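Local coordinates for glycosyl hydrolases family 2, sugar binding domain protein (PDB 6D1P), which is a gut-bacterial beta-glucuronidase of glycoside hydrolase family 2, and as such probably cleaves glucuronic acid from glucuronide conjugates, at residues A[380-385]-A[419-424]. Residues are numbered along the deposited sequence; the frame is centred on the assembly and turned at random.
Sequences GLLVWE and SVILWG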
ATOM      1  N   GLY A 380      31.798   3.273 -26.188  1.00 27.00           N
ATOM      2  CA  GLY A 380      31.672   2.838 -27.560  1.00 30.08           C
ATOM      3  C   GLY A 380      30.496   1.915 -27.768  1.00 29.68           C
ATOM      4  O   GLY A 380      30.662   0.714 -28.006  1.00 27.11           O
ATOM      5  N   LEU A 381      29.293   2.480 -27.680  1.00 31.88           N
ATOM      6  CA  LEU A 381      28.061   1.741 -27.913  1.00 28.34           C
ATOM      7  C   LEU A 381      27.146   2.619 -28.740  1.00 25.00           C
ATOM      8  O   LEU A 381      26.798   3.725 -28.313  1.00 29.44           O
ATOM      9  CB  LEU A 381      27.372   1.357 -26.598  1.00 29.20           C
ATOM     10  CG  LEU A 381      28.099   0.341 -25.719  1.00 31.71           C
ATOM     11  CD1 LEU A 381      27.297   0.068 -24.433  1.00 30.05           C
ATOM     12  CD2 LEU A 381      28.351  -0.956 -26.475  1.00 25.63           C
ATOM     13  N   LEU A 382      26.765   2.133 -29.916  1.00 23.96           N
ATOM     14  CA  LEU A 382      25.747   2.817 -30.689  1.00 26.57           C
ATOM     15  C   LEU A 382      24.391   2.661 -29.997  1.00 25.22           C
ATOM     16  O   LEU A 382      24.163   1.697 -29.258  1.00 22.53           O
ATOM     17  CB  LEU A 382      25.718   2.272 -32.118  1.00 23.68           C
ATOM     18  CG  LEU A 382      26.900   2.729 -32.979  1.00 26.73           C
ATOM     19  CD1 LEU A 382      27.098   1.805 -34.146  1.00 22.83           C
ATOM     20  CD2 LEU A 382      26.678   4.147 -33.456  1.00 21.90           C
ATOM     21  N   VAL A 383      23.483   3.613 -30.252  1.00 21.96           N
ATOM     22  CA  VAL A 383      22.257   3.755 -29.467  1.00 24.21           C
ATOM     23  C   VAL A 383      21.030   3.909 -30.360  1.00 28.33           C
ATOM     24  O   VAL A 383      21.040   4.695 -31.320  1.00 24.56           O
ATOM     25  CB  VAL A 383      22.336   4.951 -28.504  1.00 25.68           C
ATOM     26  CG1 VAL A 383      20.993   5.146 -27.818  1.00 22.64           C
ATOM     27  CG2 VAL A 383      23.462   4.742 -27.488  1.00 24.39           C
ATOM     28  N   TRP A 384      19.976   3.150 -30.021  1.00 29.27           N
ATOM     29  CA  TRP A 384      18.598   3.345 -30.459  1.00 21.12           C
ATOM     30  C   TRP A 384      17.819   3.756 -29.214  1.00 28.01           C
ATOM     31  O   TRP A 384      17.754   2.999 -28.243  1.00 27.26           O
ATOM     32  CB  TRP A 384      18.054   2.048 -31.088  1.00 23.83           C
ATOM     33  CG  TRP A 384      16.518   1.858 -31.306  1.00 26.77           C
ATOM     34  CD1 TRP A 384      15.499   2.511 -30.667  1.00 25.84           C
ATOM     35  CD2 TRP A 384      15.878   0.917 -32.202  1.00 27.12           C
ATOM     36  NE1 TRP A 384      14.278   2.053 -31.113  1.00 29.74           N
ATOM     37  CE2 TRP A 384      14.479   1.075 -32.049  1.00 29.79           C
ATOM     38  CE3 TRP A 384      16.350  -0.034 -33.115  1.00 21.04           C
ATOM     39  CZ2 TRP A 384      13.549   0.315 -32.780  1.00 23.29           C
ATOM     40  CZ3 TRP A 384      15.438  -0.794 -33.818  1.00 20.53           C
ATOM     41  CH2 TRP A 384      14.047  -0.613 -33.659  1.00 23.65           C
ATOM     42  N   GLU A 385      17.255   4.956 -29.224  1.00 27.14           N
ATOM     43  CA  GLU A 385      16.448   5.431 -28.107  1.00 25.39           C
ATOM     44  C   GLU A 385      15.088   5.851 -28.651  1.00 25.36           C
ATOM     45  O   GLU A 385      15.020   6.537 -29.679  1.00 26.13           O
ATOM     46  CB  GLU A 385      17.144   6.599 -27.391  1.00 24.19           C
ATOM     47  CG  GLU A 385      16.776   6.756 -25.923  1.00 22.53           C
ATOM     48  CD  GLU A 385      17.413   7.985 -25.276  1.00 28.42           C
ATOM     49  OE1 GLU A 385      17.531   8.013 -24.027  1.00 25.19           O
ATOM     50  OE2 GLU A 385      17.789   8.934 -26.014  1.00 28.22           O
ATOM     51  N   SER A 419      26.784   8.595 -29.991  1.00 32.67           N
ATOM     52  CA  SER A 419      26.369   7.198 -29.919  1.00 29.44           C
ATOM     53  C   SER A 419      24.995   6.965 -30.537  1.00 27.74           C
ATOM     54  O   SER A 419      24.695   5.837 -30.945  1.00 29.70           O
ATOM     55  CB  SER A 419      26.383   6.706 -28.465  1.00 26.48           C
ATOM     56  OG  SER A 419      25.435   7.402 -27.672  1.00 24.49           O
ATOM     57  N   VAL A 420      24.166   7.998 -30.637  1.00 25.03           N
ATOM     58  CA  VAL A 420      22.770   7.834 -31.026  1.00 28.86           C
ATOM     59  C   VAL A 420      22.642   7.901 -32.540  1.00 29.42           C
ATOM     60  O   VAL A 420      22.975   8.918 -33.159  1.00 30.35           O
ATOM     61  CB  VAL A 420      21.878   8.896 -30.368  1.00 28.21           C
ATOM     62  CG1 VAL A 420      20.489   8.830 -30.966  1.00 25.40           C
ATOM     63  CG2 VAL A 420      21.836   8.688 -28.840  1.00 28.01           C
ATOM     64  N   ILE A 421      22.116   6.837 -33.131  1.00 25.97           N
ATOM     65  CA  ILE A 421      21.832   6.826 -34.557  1.00 27.51           C
ATOM     66  C   ILE A 421      20.355   6.623 -34.872  1.00 28.95           C
ATOM     67  O   ILE A 421      19.936   6.909 -36.004  1.00 27.67           O
ATOM     68  CB  ILE A 421      22.683   5.760 -35.275  1.00 29.66           C
ATOM     69  CG1 ILE A 421      22.456   4.402 -34.640  1.00 22.82           C
ATOM     70  CG2 ILE A 421      24.138   6.103 -35.174  1.00 29.50           C
ATOM     71  CD1 ILE A 421      23.039   3.290 -35.406  1.00 25.02           C
ATOM     72  N   LEU A 422      19.534   6.158 -33.930  1.00 25.30           N
ATOM     73  CA  LEU A 422      18.139   5.877 -34.222  1.00 25.81           C
ATOM     74  C   LEU A 422      17.249   6.485 -33.156  1.00 27.51           C
ATOM     75  O   LEU A 422      17.444   6.229 -31.965  1.00 25.35           O
ATOM     76  CB  LEU A 422      17.881   4.373 -34.325  1.00 23.42           C
ATOM     77  CG  LEU A 422      18.443   3.700 -35.579  1.00 28.94           C
ATOM     78  CD1 LEU A 422      18.393   2.193 -35.449  1.00 26.43           C
ATOM     79  CD2 LEU A 422      17.723   4.163 -36.847  1.00 24.83           C
ATOM     80  N   TRP A 423      16.293   7.308 -33.593  1.00 27.08           N
ATOM     81  CA  TRP A 423      15.167   7.724 -32.768  1.00 23.92           C
ATOM     82  C   TRP A 423      14.001   6.785 -33.040  1.00 24.37           C
ATOM     83  O   TRP A 423      13.509   6.719 -34.174  1.00 25.64           O
ATOM     84  CB  TRP A 423      14.746   9.157 -33.073  1.00 26.24           C
ATOM     85  CG  TRP A 423      15.792  10.220 -32.915  1.00 29.63           C
ATOM     86  CD1 TRP A 423      16.147  11.154 -33.844  1.00 30.72           C
ATOM     87  CD2 TRP A 423      16.593  10.486 -31.755  1.00 30.58           C
ATOM     88  NE1 TRP A 423      17.123  11.978 -33.337  1.00 31.95           N
ATOM     89  CE2 TRP A 423      17.411  11.592 -32.056  1.00 29.40           C
ATOM     90  CE3 TRP A 423      16.693   9.900 -30.489  1.00 28.90           C
ATOM     91  CZ2 TRP A 423      18.332  12.111 -31.145  1.00 31.51           C
ATOM     92  CZ3 TRP A 423      17.594  10.422 -29.581  1.00 26.64           C
ATOM     93  CH2 TRP A 423      18.398  11.518 -29.908  1.00 30.39           C
ATOM     94  N   GLY A 424      13.558   6.058 -32.018  1.00 24.15           N
ATOM     95  CA  GLY A 424      12.380   5.207 -32.146  1.00 25.95           C
ATOM     96  C   GLY A 424      11.098   5.962 -31.818  1.00 22.55           C
ATOM     97  O   GLY A 424      11.058   6.775 -30.902  1.00 23.41           O
TER
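Val383 O is shared by two backbone donors of the neighbouring parallel strand: Ile421 N, lying in the carbonyl plane at 3.0 Å, and Leu422 N, more weakly at 3.3 Å. Val383 pairs with Val420 but Trp384 with Leu422, a register slip of one that defines a beta bulge, with Ile421 as the extra residue; its psi of -16° departs from strand values. Beyond it the ladder resumes: Glu385 N bonds to Leu422 O, and Gly424 N reaches Glu385 O at 2.8 Å.

Trp384 and Leu422 share one face of the sheet. Leu422 CD1 meets Trp384 CE3 obliquely at 3.8 Å, while Trp384 NE1 passes 3.8 Å from Gly424 CA, where a beta carbon would clash. On the other face the beta-branched Val383 and Val420 meet flank to flank, CG1 of the former on CG2 of the latter, and Val420 CG1 lies 3.5 Å above the Trp423 ring, near its rim. The extended Glu385 chain, CG anti to the backbone N (chi1 -153°), brings OE2 to Trp423 CZ3, carboxylate and indole nearly coplanar. A buried carboxylate suits this place because His414 and the backbone N of Gln368 satisfy it; Asp458 accepts from Trp423 NE1.

The two strands belong to a beta-alpha-beta unit of the TIM barrel: helix 397-414 covers Trp423, helix 370-379 covers Val383 and Val420, and strands 360-362 and 462-466 continue the sheet beyond them.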